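Local coordinates for GDSL-like protein (PDB 6HFZ), which is an esterase that removes acetyl groups from complex beta-mannans, combining an SGNH-type (GDSL-like) hydrolase domain with a second domain rich in beta strands, at residues L96-F107 and Y121-S131. Numbering follows the deposited sequence.
Sequences LSKEPDFVIIEF and YEGLVRKVYTS
Ile105 meets the helix through its CG2 methyl, which reaches tip to tip toward Leu124 CD2 at 3.9 Å and also lies obliquely against CE1 of the Tyr121 ring. That methyl stands anti to the backbone N, while CG1 stands anti to the carbonyl carbon (chi1 -64°) and carries CD1 toward Val125 CG2. Leu124 CD2 serves a second partner: it comes within 3.6 Å of Phe107 CE2, the two side chains crossing at about a right angle, while Phe107 CB sits at the edge of the Tyr121 ring. One turn further along the helix, both methyls of Val103 pack on Val128 CG1, the closer being CG2 at 4.0 Å. Leu96, ending helix 84-96, spreads its two branches over the other end of the contact: CD1 touches Lys127 CG, and CD2 comes 3.6 Å from Ser131 OG. That hydroxyl is already spent on Val128 O (2.7 Å), which also accepts from Ser131 N on the same face of its plane. Cutting Leu96 back to an alanine removes both branches and would probably open a gap beside Lys127 CG and the Ser131 side chain. The axes of strand 102-106 and of the 121-129 part of helix 115-129 come within 10.9 Å and run antiparallel (177°), as expected for the first half of the beta-alpha-beta unit completed by strand 136-141 in this SGNH-type domain. No direct hydrogen bond spans the segments; instead a water bonds Ile105 O, Phe107 N and Tyr121 OH, tying the phenol to the strand's C-terminal end. The chemistry therefore implies a largely buried interface held by methyl and ring contacts, with the bridging water supplying its polar link.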
loop_
_atom_site.group_PDB
_atom_site.type_symbol
_atom_site.label_atom_id
_atom_site.label_comp_id
_atom_site.label_asym_id
_atom_site.label_seq_id
_atom_site.Cartn_x
_atom_site.Cartn_y
_atom_site.Cartn_z
ATOM N N LEU A 96 -9.354 -4.546 6.926
ATOM C CA LEU A 96 -10.806 -4.734 6.990
ATOM C C LEU A 96 -11.201 -5.587 8.204
ATOM O O LEU A 96 -12.276 -5.363 8.753
ATOM C CB LEU A 96 -11.327 -5.339 5.687
ATOM C CG LEU A 96 -11.051 -4.506 4.434
ATOM C CD1 LEU A 96 -11.599 -5.229 3.216
ATOM C CD2 LEU A 96 -11.598 -3.089 4.550
ATOM N N SER A 97 -10.333 -6.519 8.607
ATOM C CA SER A 97 -10.492 -7.318 9.813
ATOM C C SER A 97 -10.571 -6.422 11.062
ATOM O O SER A 97 -11.102 -6.892 12.079
ATOM C CB SER A 97 -9.363 -8.352 9.943
ATOM O OG SER A 97 -8.110 -7.750 10.232
ATOM N N LYS A 98 -10.064 -5.171 11.003
ATOM C CA LYS A 98 -10.074 -4.273 12.163
ATOM C C LYS A 98 -11.346 -3.408 12.187
ATOM O O LYS A 98 -11.472 -2.532 13.073
ATOM C CB LYS A 98 -8.857 -3.344 12.203
ATOM C CG LYS A 98 -7.502 -3.933 11.852
ATOM C CD LYS A 98 -7.119 -5.163 12.612
ATOM C CE LYS A 98 -5.619 -5.400 12.570
ATOM N NZ LYS A 98 -5.263 -6.749 13.060
ATOM N N GLU A 99 -12.241 -3.602 11.216
ATOM C CA GLU A 99 -13.567 -2.952 11.171
ATOM C C GLU A 99 -13.440 -1.431 11.159
ATOM O O GLU A 99 -13.995 -0.723 12.001
ATOM C CB GLU A 99 -14.443 -3.397 12.348
ATOM C CG GLU A 99 -14.794 -4.878 12.282
ATOM C CD GLU A 99 -15.490 -5.379 13.544
ATOM O OE1 GLU A 99 -16.613 -5.887 13.416
ATOM O OE2 GLU A 99 -14.893 -5.282 14.652
ATOM N N PRO A 100 -12.730 -0.846 10.176
ATOM C CA PRO A 100 -12.449 0.583 10.215
ATOM C C PRO A 100 -13.717 1.380 9.881
ATOM O O PRO A 100 -14.566 0.928 9.074
ATOM C CB PRO A 100 -11.387 0.738 9.095
ATOM C CG PRO A 100 -11.771 -0.361 8.100
ATOM C CD PRO A 100 -12.180 -1.518 8.999
ATOM N N ASP A 101 -13.800 2.591 10.437
ATOM C CA ASP A 101 -14.895 3.553 10.192
ATOM C C ASP A 101 -14.461 4.689 9.250
ATOM O O ASP A 101 -15.271 5.237 8.476
ATOM C CB ASP A 101 -15.408 4.087 11.527
ATOM C CG ASP A 101 -16.055 2.988 12.377
ATOM O OD1 ASP A 101 -17.073 2.393 11.898
ATOM O OD2 ASP A 101 -15.482 2.653 13.473
ATOM N N PHE A 102 -13.159 4.908 9.189
ATOM C CA PHE A 102 -12.512 5.917 8.392
ATOM C C PHE A 102 -11.186 5.314 7.910
ATOM O O PHE A 102 -10.486 4.705 8.715
ATOM C CB PHE A 102 -12.260 7.155 9.262
ATOM C CG PHE A 102 -11.386 8.228 8.642
ATOM C CD1 PHE A 102 -11.944 9.240 7.884
ATOM C CD2 PHE A 102 -10.019 8.257 8.903
ATOM C CE1 PHE A 102 -11.140 10.232 7.321
ATOM C CE2 PHE A 102 -9.220 9.260 8.369
ATOM C CZ PHE A 102 -9.790 10.244 7.583
ATOM N N VAL A 103 -10.915 5.415 6.605
ATOM C CA VAL A 103 -9.727 4.862 5.975
ATOM C C VAL A 103 -9.099 5.950 5.091
ATOM O O VAL A 103 -9.768 6.431 4.187
ATOM C CB VAL A 103 -10.066 3.650 5.076
ATOM C CG1 VAL A 103 -8.806 3.135 4.373
ATOM C CG2 VAL A 103 -10.751 2.545 5.877
ATOM N N ILE A 104 -7.849 6.290 5.383
ATOM C CA ILE A 104 -6.970 7.022 4.438
ATOM C C ILE A 104 -6.194 6.014 3.598
ATOM O O ILE A 104 -5.595 5.035 4.157
ATOM C CB ILE A 104 -6.031 7.984 5.179
ATOM C CG1 ILE A 104 -6.787 9.285 5.462
ATOM C CG2 ILE A 104 -4.726 8.226 4.367
ATOM C CD1 ILE A 104 -6.091 10.247 6.391
ATOM N N ILE A 105 -6.214 6.241 2.285
ATOM C CA ILE A 105 -5.460 5.454 1.373
ATOM C C ILE A 105 -4.340 6.321 0.780
ATOM O O ILE A 105 -4.602 7.363 0.219
ATOM C CB ILE A 105 -6.358 4.862 0.278
ATOM C CG1 ILE A 105 -7.395 3.889 0.831
ATOM C CG2 ILE A 105 -5.497 4.205 -0.782
ATOM C CD1 ILE A 105 -8.361 3.420 -0.182
ATOM N N GLU A 106 -3.089 5.868 0.891
ATOM C CA GLU A 106 -1.930 6.720 0.643
ATOM C C GLU A 106 -0.844 5.920 -0.083
ATOM O O GLU A 106 0.049 5.333 0.572
ATOM C CB GLU A 106 -1.458 7.238 2.003
ATOM C CG GLU A 106 -0.356 8.279 1.986
ATOM C CD GLU A 106 1.051 7.786 1.722
ATOM O OE1 GLU A 106 1.594 8.168 0.636
ATOM O OE2 GLU A 106 1.594 6.982 2.551
ATOM N N PHE A 107 -0.922 5.905 -1.424
ATOM C CA PHE A 107 -0.013 5.107 -2.255
ATOM C C PHE A 107 0.545 5.919 -3.439
ATOM O O PHE A 107 1.154 5.359 -4.340
ATOM C CB PHE A 107 -0.707 3.838 -2.771
ATOM C CG PHE A 107 -0.846 2.736 -1.757
ATOM C CD1 PHE A 107 0.290 2.132 -1.203
ATOM C CD2 PHE A 107 -2.090 2.340 -1.300
ATOM C CE1 PHE A 107 0.169 1.084 -0.294
ATOM C CE2 PHE A 107 -2.195 1.361 -0.312
ATOM C CZ PHE A 107 -1.077 0.705 0.150
ATOM N N TYR A 121 -4.982 0.128 -7.882
ATOM C CA TYR A 121 -5.636 1.085 -6.971
ATOM C C TYR A 121 -7.166 1.027 -7.067
ATOM O O TYR A 121 -7.847 1.122 -6.046
ATOM C CB TYR A 121 -5.110 2.467 -7.303
ATOM C CG TYR A 121 -5.317 3.577 -6.327
ATOM C CD1 TYR A 121 -4.397 3.784 -5.317
ATOM C CD2 TYR A 121 -6.296 4.540 -6.551
ATOM C CE1 TYR A 121 -4.472 4.892 -4.506
ATOM C CE2 TYR A 121 -6.387 5.651 -5.740
ATOM C CZ TYR A 121 -5.470 5.822 -4.715
ATOM O OH TYR A 121 -5.475 6.951 -3.935
ATOM N N GLU A 122 -7.711 0.853 -8.287
ATOM C CA GLU A 122 -9.151 0.715 -8.428
ATOM C C GLU A 122 -9.654 -0.526 -7.656
ATOM O O GLU A 122 -10.663 -0.425 -6.929
ATOM C CB GLU A 122 -9.610 0.654 -9.888
ATOM C CG GLU A 122 -11.115 0.513 -9.958
ATOM C CD GLU A 122 -11.740 0.818 -11.307
ATOM O OE1 GLU A 122 -12.845 1.452 -11.320
ATOM O OE2 GLU A 122 -11.123 0.499 -12.306
ATOM N N GLY A 123 -8.962 -1.667 -7.798
ATOM C CA GLY A 123 -9.287 -2.863 -7.040
ATOM C C GLY A 123 -9.276 -2.616 -5.551
ATOM O O GLY A 123 -10.181 -3.042 -4.852
ATOM N N LEU A 124 -8.237 -1.906 -5.061
ATOM C CA LEU A 124 -8.139 -1.605 -3.636
ATOM C C LEU A 124 -9.305 -0.726 -3.188
ATOM O O LEU A 124 -9.985 -1.020 -2.129
ATOM C CB LEU A 124 -6.799 -0.913 -3.357
ATOM C CG LEU A 124 -6.675 -0.382 -1.928
ATOM C CD1 LEU A 124 -6.731 -1.510 -0.885
ATOM C CD2 LEU A 124 -5.395 0.447 -1.769
ATOM N N VAL A 125 -9.562 0.361 -3.926
ATOM C CA VAL A 125 -10.632 1.290 -3.573
ATOM C C VAL A 125 -11.992 0.551 -3.538
ATOM O O VAL A 125 -12.799 0.734 -2.599
ATOM C CB VAL A 125 -10.648 2.531 -4.494
ATOM C CG1 VAL A 125 -11.922 3.351 -4.338
ATOM C CG2 VAL A 125 -9.418 3.402 -4.307
ATOM N N ARG A 126 -12.321 -0.167 -4.617
ATOM C CA ARG A 126 -13.585 -0.946 -4.659
ATOM C C ARG A 126 -13.699 -1.859 -3.431
ATOM O O ARG A 126 -14.751 -1.901 -2.780
ATOM C CB ARG A 126 -13.726 -1.724 -5.961
ATOM C CG ARG A 126 -13.949 -0.830 -7.170
ATOM C CD ARG A 126 -14.027 -1.615 -8.444
ATOM N NE ARG A 126 -15.229 -2.440 -8.444
ATOM C CZ ARG A 126 -16.399 -2.071 -8.961
ATOM N NH1 ARG A 126 -16.575 -0.841 -9.417
ATOM N NH2 ARG A 126 -17.377 -2.974 -9.054
ATOM N N LYS A 127 -12.639 -2.610 -3.105
ATOM C CA LYS A 127 -12.706 -3.568 -2.007
ATOM C C LYS A 127 -12.982 -2.845 -0.687
ATOM O O LYS A 127 -13.713 -3.310 0.161
ATOM C CB LYS A 127 -11.420 -4.396 -1.943
ATOM C CG LYS A 127 -11.240 -5.296 -0.714
ATOM C CD LYS A 127 -10.086 -6.252 -0.788
ATOM C CE LYS A 127 -10.325 -7.386 -1.752
ATOM N NZ LYS A 127 -9.071 -8.060 -2.178
ATOM N N VAL A 128 -12.252 -1.749 -0.431
ATOM C CA VAL A 128 -12.430 -1.052 0.850
ATOM C C VAL A 128 -13.810 -0.388 0.915
ATOM O O VAL A 128 -14.505 -0.459 1.942
ATOM C CB VAL A 128 -11.275 -0.062 1.099
ATOM C CG1 VAL A 128 -11.537 0.816 2.303
ATOM C CG2 VAL A 128 -9.927 -0.768 1.215
ATOM N N TYR A 129 -14.220 0.263 -0.162
ATOM C CA TYR A 129 -15.418 1.091 -0.194
ATOM C C TYR A 129 -16.663 0.200 -0.021
ATOM O O TYR A 129 -17.604 0.594 0.650
ATOM C CB TYR A 129 -15.472 1.883 -1.493
ATOM C CG TYR A 129 -16.611 2.865 -1.647
ATOM C CD1 TYR A 129 -16.672 4.043 -0.911
ATOM C CD2 TYR A 129 -17.673 2.587 -2.492
ATOM C CE1 TYR A 129 -17.706 4.955 -1.096
ATOM C CE2 TYR A 129 -18.708 3.500 -2.694
ATOM C CZ TYR A 129 -18.721 4.687 -1.993
ATOM O OH TYR A 129 -19.706 5.618 -2.211
ATOM N N THR A 130 -16.632 -1.004 -0.596
ATOM C CA THR A 130 -17.796 -1.925 -0.495
ATOM C C THR A 130 -17.681 -2.919 0.665
ATOM O O THR A 130 -18.583 -3.810 0.845
ATOM C CB THR A 130 -18.041 -2.646 -1.820
ATOM O OG1 THR A 130 -16.924 -3.511 -2.021
ATOM C CG2 THR A 130 -18.212 -1.675 -2.965
ATOM N N SER A 131 -16.670 -2.800 1.512
ATOM C CA SER A 131 -16.514 -3.722 2.658
ATOM C C SER A 131 -17.657 -3.553 3.674
ATOM O O SER A 131 -18.433 -2.577 3.639
ATOM C CB SER A 131 -15.181 -3.551 3.324
ATOM O OG SER A 131 -15.047 -2.255 3.888
HETATM O O HOH W 1 -3.125 7.589 -2.604
#